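Local atomic coordinates of gluconate kinase (Lactobacillus acidophilus, PDB entry 3LL3), a protein that probably phosphorylates a sugar or sugar acid such as gluconate at the expense of ATP, as a member of the FGGY family of carbohydrate kinases. Residues S106-A111 against M128-P133; N95-A100 against I134-W139; A117-R122 against D190-D195. All blocks are in the same frame, centred on the assembly; numbering follows the deposited sequence. Where two conformers were deposited one is given.

In the fold
All three contacts lie in the N-terminal domain of this FGGY kinase, on the same side of the chain's centre. Along the chain come strand 96-97, helix 105-114, helix 116-124, the 128-133 loop, helix 133-143 and, much later, helix 191-197. Contact 1 falls wholly between the two segments of contact 2, and their centres are about 10 Å apart; contact 3 alternates in sequence with both, its centre about 12 Å from contact 1 and about 16 Å from contact 2. Helix 133-143 ties them together: Tyr135 packs on Val108 and Ala117, and Ile134 on Ile120 and Leu193. Contacts 1 and 2 carry His129 and Trp99 to the ligands; contact 3 is outlying helix packing.

Contact 1 of 3, residues S106-A111 against M128-P133; sequences SIVQDA and MHPMAP. With DXP (1-deoxy-D-xylulose-5-phosphate), chain D.
Val108 is the side chain of 106-111 that meets 128-133, and it uses its two methyls on different parts of that loop. CG2 lies against the start of Pro130, 3.5 Å from Pro130 N and 3.8 Å from the ring atom Pro130 CD. CG1, which is anti to the backbone N of Val108 (chi1 169°), is turned toward the preceding peptide and rests 3.6 Å from Met128 O. The join is therefore a valine against backbone and a proline edge, held by van der Waals packing. Met128, a selenomethionine, takes part mainly through its backbone; the selenium end of its side chain runs off to Ala117 and Gln118 of helix 116-124.

On the other side of this backbone stands His129, whose CB points away from the helix. Its NE2 donates to the phosphate oxygen O2P of 1-deoxy-D-xylulose-5-phosphate, 3.0 Å away with an N-H...O angle of 151°, and the phosphorus sits at the ring edge in the ring plane. Across the imidazole, Met131 N donates to His129 ND1 over 3.1 Å, tilted 20° from the ring plane. The ring is thus held by a bond at each nitrogen. Pro130 CD lies 3.2 Å above one ring face, toward the rim, which would restrict the ring's rotation. Asn297 also hydrogen-bonds the ligand.

A type I beta turn from His129 to Ala132, the latter at the N-cap position of helix 133-143, thus presents the histidine at the phosphosugar pocket of this FGGY kinase.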
loop_
_atom_site.group_PDB
_atom_site.type_symbol
_atom_site.label_atom_id
_atom_site.label_comp_id
_atom_site.label_asym_id
_atom_site.label_seq_id
_atom_site.Cartn_x
_atom_site.Cartn_y
_atom_site.Cartn_z
ATOM N N SER A 106 21.227 -6.155 -18.432
ATOM C CA SER A 106 20.619 -6.338 -19.750
ATOM C C SER A 106 20.976 -7.715 -20.295
ATOM O O SER A 106 20.155 -8.382 -20.932
ATOM C CB SER A 106 21.077 -5.248 -20.727
ATOM O OG SER A 106 20.815 -3.957 -20.205
ATOM N N ILE A 107 22.204 -8.139 -20.026
ATOM C CA ILE A 107 22.671 -9.444 -20.470
ATOM C C ILE A 107 21.748 -10.512 -19.925
ATOM O O ILE A 107 21.392 -11.460 -20.623
ATOM C CB ILE A 107 24.106 -9.750 -19.975
ATOM C CG1 ILE A 107 25.140 -8.805 -20.611
ATOM C CG2 ILE A 107 24.448 -11.215 -20.215
ATOM C CD1 ILE A 107 25.237 -8.907 -22.116
ATOM N N VAL A 108 21.363 -10.353 -18.660
ATOM C CA VAL A 108 20.528 -11.344 -17.991
ATOM C C VAL A 108 19.139 -11.356 -18.592
ATOM O O VAL A 108 18.583 -12.415 -18.891
ATOM C CB VAL A 108 20.437 -11.074 -16.476
ATOM C CG1 VAL A 108 19.361 -11.944 -15.846
ATOM C CG2 VAL A 108 21.805 -11.297 -15.817
ATOM N N GLN A 109 18.576 -10.168 -18.771
ATOM C CA GLN A 109 17.247 -10.068 -19.359
ATOM C C GLN A 109 17.202 -10.748 -20.737
ATOM O O GLN A 109 16.299 -11.539 -20.998
ATOM C CB GLN A 109 16.783 -8.609 -19.420
ATOM C CG GLN A 109 15.362 -8.439 -19.931
ATOM C CD GLN A 109 14.347 -9.197 -19.099
ATOM O OE1 GLN A 109 13.587 -10.020 -19.624
ATOM N NE2 GLN A 109 14.335 -8.936 -17.787
ATOM N N ASP A 110 18.177 -10.470 -21.604
ATOM C CA ASP A 110 18.225 -11.126 -22.917
ATOM C C ASP A 110 18.382 -12.645 -22.779
ATOM O O ASP A 110 17.684 -13.413 -23.438
ATOM C CB ASP A 110 19.366 -10.574 -23.786
ATOM C CG ASP A 110 19.233 -9.083 -24.055
ATOM O OD1 ASP A 110 18.103 -8.553 -23.987
ATOM O OD2 ASP A 110 20.264 -8.438 -24.347
ATOM N N ALA A 111 19.311 -13.076 -21.931
ATOM C CA ALA A 111 19.460 -14.500 -21.659
ATOM C C ALA A 111 18.124 -15.123 -21.248
ATOM O O ALA A 111 17.775 -16.228 -21.652
ATOM C CB ALA A 111 20.506 -14.713 -20.573
HETATM N N MSE A 128 18.659 -16.525 -12.051
HETATM C CA MSE A 128 18.842 -15.665 -13.215
HETATM C C MSE A 128 19.050 -14.218 -12.780
HETATM O O MSE A 128 18.129 -13.393 -12.833
HETATM C CB MSE A 128 17.671 -15.819 -14.180
HETATM C CG MSE A 128 17.278 -17.271 -14.371
HETATM SE SE MSE A 128 15.784 -17.467 -15.607
HETATM C CE MSE A 128 14.666 -18.691 -14.555
ATOM N N HIS A 129 20.270 -13.916 -12.344
ATOM C CA HIS A 129 20.561 -12.623 -11.751
ATOM C C HIS A 129 21.955 -12.162 -12.126
ATOM O O HIS A 129 22.870 -12.977 -12.175
ATOM C CB HIS A 129 20.454 -12.719 -10.220
ATOM C CG HIS A 129 20.368 -11.385 -9.546
ATOM N ND1 HIS A 129 21.483 -10.634 -9.234
ATOM C CD2 HIS A 129 19.296 -10.653 -9.151
ATOM C CE1 HIS A 129 21.103 -9.510 -8.655
ATOM N NE2 HIS A 129 19.780 -9.491 -8.599
ATOM N N PRO A 130 22.125 -10.850 -12.359
ATOM C CA PRO A 130 23.382 -10.232 -12.805
ATOM C C PRO A 130 24.547 -10.325 -11.815
ATOM O O PRO A 130 25.688 -9.987 -12.166
ATOM C CB PRO A 130 22.987 -8.763 -13.036
ATOM C CG PRO A 130 21.738 -8.575 -12.214
ATOM C CD PRO A 130 21.017 -9.877 -12.371
HETATM N N MSE A 131 24.278 -10.799 -10.605
HETATM C CA MSE A 131 25.314 -10.938 -9.588
HETATM C C MSE A 131 26.389 -11.977 -9.965
HETATM O O MSE A 131 27.539 -11.878 -9.520
HETATM C CB MSE A 131 24.682 -11.329 -8.251
HETATM C CG MSE A 131 24.061 -12.724 -8.245
HETATM SE SE MSE A 131 22.955 -13.069 -6.607
HETATM C CE MSE A 131 22.291 -14.861 -6.983
ATOM N N ALA A 132 26.004 -12.963 -10.770
ATOM C CA ALA A 132 26.889 -14.068 -11.153
ATOM C C ALA A 132 28.012 -13.659 -12.104
ATOM O O ALA A 132 27.777 -12.954 -13.098
ATOM C CB ALA A 132 26.084 -15.208 -11.779
ATOM N N PRO A 133 29.239 -14.107 -11.796
ATOM C CA PRO A 133 30.408 -14.041 -12.676
ATOM C C PRO A 133 30.114 -14.426 -14.137
ATOM O O PRO A 133 30.554 -13.729 -15.040
ATOM C CB PRO A 133 31.370 -15.034 -12.022
ATOM C CG PRO A 133 31.107 -14.832 -10.565
ATOM C CD PRO A 133 29.602 -14.602 -10.458
HETATM C C1 DXP D . 17.617 -0.615 -9.907
HETATM C C2 DXP D . 17.588 -0.435 -8.360
HETATM C C3 DXP D . 18.576 -1.303 -7.541
HETATM C C4 DXP D . 18.321 -2.778 -7.911
HETATM C C5 DXP D . 18.770 -3.990 -7.057
HETATM O O2 DXP D . 16.630 0.036 -7.844
HETATM O O3 DXP D . 18.589 -0.936 -6.218
HETATM O O4 DXP D . 17.006 -2.882 -8.354
HETATM O O5 DXP D . 17.827 -5.001 -6.821
HETATM P P DXP D . 18.056 -6.644 -6.915
HETATM O O2P DXP D . 17.948 -7.109 -8.435
HETATM O O1P DXP D . 19.370 -7.054 -6.094
HETATM O O3P DXP D . 16.946 -7.326 -6.369
#

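Contact 2 of 3, residues N95-A100 against I134-W139; sequences NSITWA and IYKLLW. With XUL (D-xylulose), chain E.
Lys136 sends an extended side chain from helix 133-143 to the end of strand 96-97, where its ammonium group is a donor to two successive carbonyls. The shorter bond runs from Lys136 NZ to Thr98 O, 2.8 Å; the other, from Lys136 NZ to Ile97 O, measures 3.2 Å. Neither carbonyl is met on a lone pair: the nitrogen stands above both carbonyl planes, 68° out at Thr98 and 52° out at Ile97. His81 O and Met131 O also accept from NZ, so four backbone oxygens surround this buried amine and would be expected to stabilise its positive charge. With three hydrogens for four oxygens, at least one is probably shared.

The aliphatic part of the lysine is used as well. Ile97 and Lys136 run antiparallel alongside one another, with Ile97 CG2 3.8 Å from Lys136 CD. Through this lysine the helix is pinned to the xylulose pocket of the FGGY N-terminal domain, to which His81 and Trp99 both belong.

Thr98 OG1 accepts from Ala100 N at 3.3 Å, an ST turn, and is also hydrogen-bonded to Ala45 O. Just beyond the lysine's grip, the CB of Trp99 points away from the helix, and chi1 of 70° then turns the indole so that one face meets the sugar. D-xylulose O4 lies over that face, 3.7 Å from Trp99 NE1, while Ala100 CB covers the centre of the opposite face.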
loop_
_atom_site.group_PDB
_atom_site.type_symbol
_atom_site.label_atom_id
_atom_site.label_comp_id
_atom_site.label_asym_id
_atom_site.label_seq_id
_atom_site.Cartn_x
_atom_site.Cartn_y
_atom_site.Cartn_z
ATOM N N ASN A 95 39.023 -3.948 -11.062
ATOM C CA ASN A 95 38.748 -4.026 -9.629
ATOM C C ASN A 95 37.962 -5.296 -9.328
ATOM O O ASN A 95 37.666 -6.086 -10.226
ATOM C CB ASN A 95 37.938 -2.816 -9.170
ATOM C CG ASN A 95 38.767 -1.552 -9.104
ATOM O OD1 ASN A 95 39.899 -1.563 -8.633
ATOM N ND2 ASN A 95 38.195 -0.448 -9.566
ATOM N N SER A 96 37.606 -5.490 -8.065
ATOM C CA SER A 96 36.734 -6.591 -7.714
ATOM C C SER A 96 35.309 -6.153 -7.988
ATOM O O SER A 96 34.794 -5.251 -7.329
ATOM C CB SER A 96 36.907 -6.978 -6.248
ATOM O OG SER A 96 36.035 -8.040 -5.907
ATOM N N ILE A 97 34.679 -6.778 -8.973
ATOM C CA ILE A 97 33.300 -6.462 -9.319
ATOM C C ILE A 97 32.387 -7.280 -8.417
ATOM O O ILE A 97 32.248 -8.487 -8.609
ATOM C CB ILE A 97 33.017 -6.797 -10.795
ATOM C CG1 ILE A 97 34.051 -6.122 -11.697
ATOM C CG2 ILE A 97 31.610 -6.370 -11.191
ATOM C CD1 ILE A 97 33.787 -6.330 -13.147
ATOM N N THR A 98 31.785 -6.637 -7.417
ATOM C CA THR A 98 31.040 -7.373 -6.386
ATOM C C THR A 98 29.693 -7.899 -6.843
ATOM O O THR A 98 29.183 -7.520 -7.892
ATOM C CB THR A 98 30.791 -6.515 -5.136
ATOM O OG1 THR A 98 29.777 -5.540 -5.417
ATOM C CG2 THR A 98 32.088 -5.831 -4.704
ATOM N N TRP A 99 29.099 -8.757 -6.019
ATOM C CA TRP A 99 27.806 -9.327 -6.342
ATOM C C TRP A 99 26.795 -8.220 -6.649
ATOM O O TRP A 99 25.901 -8.428 -7.450
ATOM C CB TRP A 99 27.293 -10.202 -5.196
ATOM C CG TRP A 99 26.906 -9.396 -4.012
ATOM C CD1 TRP A 99 27.715 -9.018 -2.976
ATOM C CD2 TRP A 99 25.621 -8.831 -3.747
ATOM N NE1 TRP A 99 27.005 -8.259 -2.081
ATOM C CE2 TRP A 99 25.717 -8.130 -2.529
ATOM C CE3 TRP A 99 24.395 -8.860 -4.417
ATOM C CZ2 TRP A 99 24.630 -7.457 -1.964
ATOM C CZ3 TRP A 99 23.324 -8.197 -3.861
ATOM C CH2 TRP A 99 23.445 -7.505 -2.642
ATOM N N ALA A 100 26.950 -7.048 -6.031
ATOM C CA ALA A 100 25.938 -5.981 -6.135
ATOM C C ALA A 100 26.014 -5.127 -7.407
ATOM O O ALA A 100 25.157 -4.276 -7.644
ATOM C CB ALA A 100 25.961 -5.078 -4.875
ATOM N N ILE A 134 29.363 -15.490 -14.386
ATOM C CA ILE A 134 29.117 -15.844 -15.780
ATOM C C ILE A 134 28.464 -14.701 -16.590
ATOM O O ILE A 134 28.841 -14.458 -17.737
ATOM C CB ILE A 134 28.312 -17.143 -15.917
ATOM C CG1 ILE A 134 28.121 -17.490 -17.399
ATOM C CG2 ILE A 134 26.992 -17.039 -15.193
ATOM C CD1 ILE A 134 27.465 -18.830 -17.623
ATOM N N TYR A 135 27.511 -13.990 -15.992
ATOM C CA TYR A 135 26.834 -12.886 -16.687
ATOM C C TYR A 135 27.735 -11.666 -16.804
ATOM O O TYR A 135 27.697 -10.937 -17.802
ATOM C CB TYR A 135 25.529 -12.514 -15.974
ATOM C CG TYR A 135 24.508 -13.611 -16.031
ATOM C CD1 TYR A 135 23.986 -14.013 -17.248
ATOM C CD2 TYR A 135 24.069 -14.249 -14.877
ATOM C CE1 TYR A 135 23.046 -15.021 -17.332
ATOM C CE2 TYR A 135 23.130 -15.265 -14.943
ATOM C CZ TYR A 135 22.622 -15.645 -16.188
ATOM O OH TYR A 135 21.697 -16.650 -16.299
ATOM N N LYS A 136 28.559 -11.454 -15.793
ATOM C CA LYS A 136 29.525 -10.366 -15.835
ATOM C C LYS A 136 30.585 -10.603 -16.913
ATOM O O LYS A 136 31.030 -9.655 -17.558
ATOM C CB LYS A 136 30.195 -10.192 -14.471
ATOM C CG LYS A 136 29.216 -9.732 -13.380
ATOM C CD LYS A 136 29.887 -9.668 -12.016
ATOM C CE LYS A 136 28.896 -9.289 -10.910
ATOM N NZ LYS A 136 29.452 -9.722 -9.591
ATOM N N LEU A 137 30.998 -11.861 -17.084
ATOM C CA LEU A 137 32.002 -12.227 -18.083
ATOM C C LEU A 137 31.446 -12.055 -19.495
ATOM O O LEU A 137 32.129 -11.547 -20.378
ATOM C CB LEU A 137 32.464 -13.672 -17.888
ATOM C CG LEU A 137 33.349 -13.942 -16.680
ATOM C CD1 LEU A 137 33.457 -15.444 -16.424
ATOM C CD2 LEU A 137 34.731 -13.314 -16.900
ATOM N N LEU A 138 30.196 -12.479 -19.687
ATOM C CA LEU A 138 29.494 -12.281 -20.937
ATOM C C LEU A 138 29.385 -10.793 -21.276
ATOM O O LEU A 138 29.591 -10.396 -22.433
ATOM C CB LEU A 138 28.107 -12.904 -20.859
ATOM C CG LEU A 138 28.071 -14.428 -20.884
ATOM C CD1 LEU A 138 26.657 -14.910 -20.674
ATOM C CD2 LEU A 138 28.613 -14.933 -22.216
ATOM N N TRP A 139 29.061 -9.975 -20.274
ATOM C CA TRP A 139 28.995 -8.529 -20.474
ATOM C C TRP A 139 30.368 -7.965 -20.833
ATOM O O TRP A 139 30.499 -7.172 -21.767
ATOM C CB TRP A 139 28.476 -7.823 -19.226
ATOM C CG TRP A 139 28.279 -6.343 -19.439
ATOM C CD1 TRP A 139 27.206 -5.733 -20.036
ATOM C CD2 TRP A 139 29.172 -5.291 -19.054
ATOM N NE1 TRP A 139 27.384 -4.366 -20.044
ATOM C CE2 TRP A 139 28.578 -4.070 -19.443
ATOM C CE3 TRP A 139 30.406 -5.260 -18.403
ATOM C CZ2 TRP A 139 29.186 -2.837 -19.214
ATOM C CZ3 TRP A 139 31.013 -4.032 -18.181
ATOM C CH2 TRP A 139 30.401 -2.838 -18.585
HETATM C C1 XUL E . 24.755 -15.764 -1.054
HETATM C C2 XUL E . 24.433 -14.772 -2.186
HETATM C C3 XUL E . 24.821 -13.274 -2.048
HETATM C C4 XUL E . 25.808 -12.939 -0.913
HETATM C C5 XUL E . 27.247 -13.421 -1.177
HETATM O O1 XUL E . 23.560 -16.248 -0.489
HETATM O O2 XUL E . 23.834 -15.163 -3.159
HETATM O O3 XUL E . 23.663 -12.516 -1.801
HETATM O O4 XUL E . 25.819 -11.537 -0.765
HETATM O O5 XUL E . 28.181 -12.670 -0.439
#

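Contact 3 of 3, residues A117-R122 against D190-D195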
loop_
_atom_site.group_PDB
_atom_site.type_symbol
_atom_site.label_atom_id
_atom_site.label_comp_id
_atom_site.label_asym_id
_atom_site.label_seq_id
_atom_site.Cartn_x
_atom_site.Cartn_y
_atom_site.Cartn_z
ATOM N N ALA A 117 19.293 -18.167 -19.696
ATOM C CA ALA A 117 19.418 -17.989 -18.252
ATOM C C ALA A 117 18.843 -19.211 -17.557
ATOM O O ALA A 117 19.414 -19.715 -16.594
ATOM C CB ALA A 117 18.710 -16.715 -17.802
ATOM N N GLN A 118 17.731 -19.705 -18.087
ATOM C CA GLN A 118 17.090 -20.903 -17.563
ATOM C C GLN A 118 18.030 -22.095 -17.654
ATOM O O GLN A 118 18.053 -22.947 -16.773
ATOM C CB GLN A 118 15.787 -21.195 -18.321
ATOM C CG GLN A 118 14.683 -20.168 -18.096
ATOM C CD GLN A 118 14.808 -18.941 -18.981
ATOM O OE1 GLN A 118 15.826 -18.729 -19.646
ATOM N NE2 GLN A 118 13.759 -18.119 -18.996
ATOM N N GLN A 119 18.812 -22.146 -18.725
ATOM C CA GLN A 119 19.721 -23.258 -18.962
ATOM C C GLN A 119 20.897 -23.191 -18.004
ATOM O O GLN A 119 21.327 -24.204 -17.458
ATOM C CB GLN A 119 20.243 -23.255 -20.409
ATOM C CG GLN A 119 21.141 -24.463 -20.703
ATOM C CD GLN A 119 21.824 -24.416 -22.080
ATOM O OE1 GLN A 119 22.239 -23.355 -22.554
ATOM N NE2 GLN A 119 21.965 -25.583 -22.705
ATOM N N ILE A 120 21.422 -21.991 -17.804
ATOM C CA ILE A 120 22.483 -21.795 -16.822
ATOM C C ILE A 120 22.015 -22.257 -15.429
ATOM O O ILE A 120 22.748 -22.953 -14.700
ATOM C CB ILE A 120 22.968 -20.326 -16.816
ATOM C CG1 ILE A 120 23.832 -20.053 -18.048
ATOM C CG2 ILE A 120 23.769 -20.004 -15.550
ATOM C CD1 ILE A 120 24.061 -18.590 -18.308
ATOM N N TYR A 121 20.785 -21.893 -15.073
ATOM C CA TYR A 121 20.194 -22.345 -13.812
ATOM C C TYR A 121 20.102 -23.873 -13.707
ATOM O O TYR A 121 20.492 -24.458 -12.712
ATOM C CB TYR A 121 18.816 -21.718 -13.579
ATOM C CG TYR A 121 18.239 -22.170 -12.267
ATOM C CD1 TYR A 121 18.745 -21.683 -11.067
ATOM C CD2 TYR A 121 17.214 -23.107 -12.220
ATOM C CE1 TYR A 121 18.240 -22.121 -9.845
ATOM C CE2 TYR A 121 16.693 -23.541 -11.015
ATOM C CZ TYR A 121 17.212 -23.048 -9.832
ATOM O OH TYR A 121 16.696 -23.483 -8.638
ATOM N N ARG A 122 19.534 -24.495 -14.734
ATOM C CA ARG A 122 19.453 -25.948 -14.773
ATOM C C ARG A 122 20.840 -26.586 -14.661
ATOM O O ARG A 122 20.970 -27.617 -14.016
ATOM C CB ARG A 122 18.739 -26.427 -16.041
ATOM C CG ARG A 122 17.279 -26.810 -15.870
ATOM C CD ARG A 122 16.654 -27.215 -17.207
ATOM N NE ARG A 122 15.907 -26.103 -17.783
ATOM C CZ ARG A 122 16.237 -25.464 -18.896
ATOM N NH1 ARG A 122 15.489 -24.459 -19.318
ATOM N NH2 ARG A 122 17.296 -25.834 -19.597
ATOM N N ASP A 190 31.406 -26.321 -16.378
ATOM C CA ASP A 190 30.536 -26.815 -17.443
ATOM C C ASP A 190 31.179 -26.487 -18.805
ATOM O O ASP A 190 31.348 -25.308 -19.139
ATOM C CB ASP A 190 29.156 -26.165 -17.326
ATOM C CG ASP A 190 28.139 -26.773 -18.264
ATOM O OD1 ASP A 190 27.382 -27.652 -17.820
ATOM O OD2 ASP A 190 28.110 -26.393 -19.461
ATOM N N GLN A 191 31.565 -27.512 -19.567
ATOM C CA GLN A 191 32.284 -27.280 -20.833
ATOM C C GLN A 191 31.508 -26.439 -21.844
ATOM O O GLN A 191 32.070 -25.559 -22.507
ATOM C CB GLN A 191 32.700 -28.586 -21.503
ATOM C CG GLN A 191 33.630 -28.338 -22.716
ATOM C CD GLN A 191 34.968 -27.750 -22.292
ATOM O OE1 GLN A 191 35.360 -26.668 -22.733
ATOM N NE2 GLN A 191 35.664 -28.452 -21.411
ATOM N N GLU A 192 30.225 -26.744 -21.986
ATOM C CA GLU A 192 29.330 -25.971 -22.830
ATOM C C GLU A 192 29.325 -24.482 -22.457
ATOM O O GLU A 192 29.406 -23.616 -23.325
ATOM C CB GLU A 192 27.923 -26.563 -22.746
ATOM C CG GLU A 192 26.942 -26.002 -23.728
ATOM C CD GLU A 192 25.607 -26.750 -23.718
ATOM O OE1 GLU A 192 25.493 -27.798 -23.029
ATOM O OE2 GLU A 192 24.679 -26.287 -24.416
ATOM N N LEU A 193 29.231 -24.176 -21.164
ATOM C CA LEU A 193 29.243 -22.775 -20.732
ATOM C C LEU A 193 30.616 -22.101 -20.966
ATOM O O LEU A 193 30.689 -20.924 -21.338
ATOM C CB LEU A 193 28.806 -22.652 -19.257
ATOM C CG LEU A 193 27.344 -22.986 -18.933
ATOM C CD1 LEU A 193 27.057 -22.878 -17.435
ATOM C CD2 LEU A 193 26.352 -22.107 -19.745
ATOM N N LEU A 194 31.701 -22.841 -20.741
ATOM C CA LEU A 194 33.039 -22.325 -21.013
ATOM C C LEU A 194 33.172 -21.978 -22.505
ATOM O O LEU A 194 33.735 -20.944 -22.872
ATOM C CB LEU A 194 34.108 -23.353 -20.636
ATOM C CG LEU A 194 34.385 -23.642 -19.160
ATOM C CD1 LEU A 194 35.362 -24.798 -19.035
ATOM C CD2 LEU A 194 34.911 -22.401 -18.464
ATOM N N ASP A 195 32.636 -22.841 -23.357
ATOM C CA ASP A 195 32.734 -22.608 -24.803
ATOM C C ASP A 195 31.987 -21.345 -25.234
ATOM O O ASP A 195 32.491 -20.564 -26.046
ATOM C CB ASP A 195 32.286 -23.840 -25.576
ATOM C CG ASP A 195 33.301 -24.978 -25.477
ATOM O OD1 ASP A 195 34.456 -24.719 -25.075
ATOM O OD2 ASP A 195 32.948 -26.133 -25.775
#
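Ile120 and Leu193 meet where two helices of the FGGY N-terminal domain, 116-124 and 191-197, pack against each other; they form the buried side of the interface, with Gln119 and Glu192 nearer solvent. The second helix opens at Asp190, its N-cap: Asp190 OD2 accepts from Leu193 N at 3.0 Å through the anti lone pair, tying up an amide of the first turn. The other oxygen, OD1, forms a salt bridge with Lys123, one residue beyond 117-122.

Glu192 comes next, its chain extended toward the first helix. Its firmer partner is again Lys123, salt-bridged to OE1, so this lysine joins two acidic side chains at the helix start. Glu192 OE2 receives a long bond of 3.3 Å from Gln119 NE2, which stands 51° out of a carboxylate plane that is perpendicular to the amide. The glutamine chain is itself extended and crosses the glutamate at about a right angle.

At Leu193 the contact turns apolar. Ile134 of helix 133-143 packs on both Leu193 and Ile120. The leucine's CB points toward helix 116-124, and its CD2 meets Ile120 CG1 at 3.7 Å.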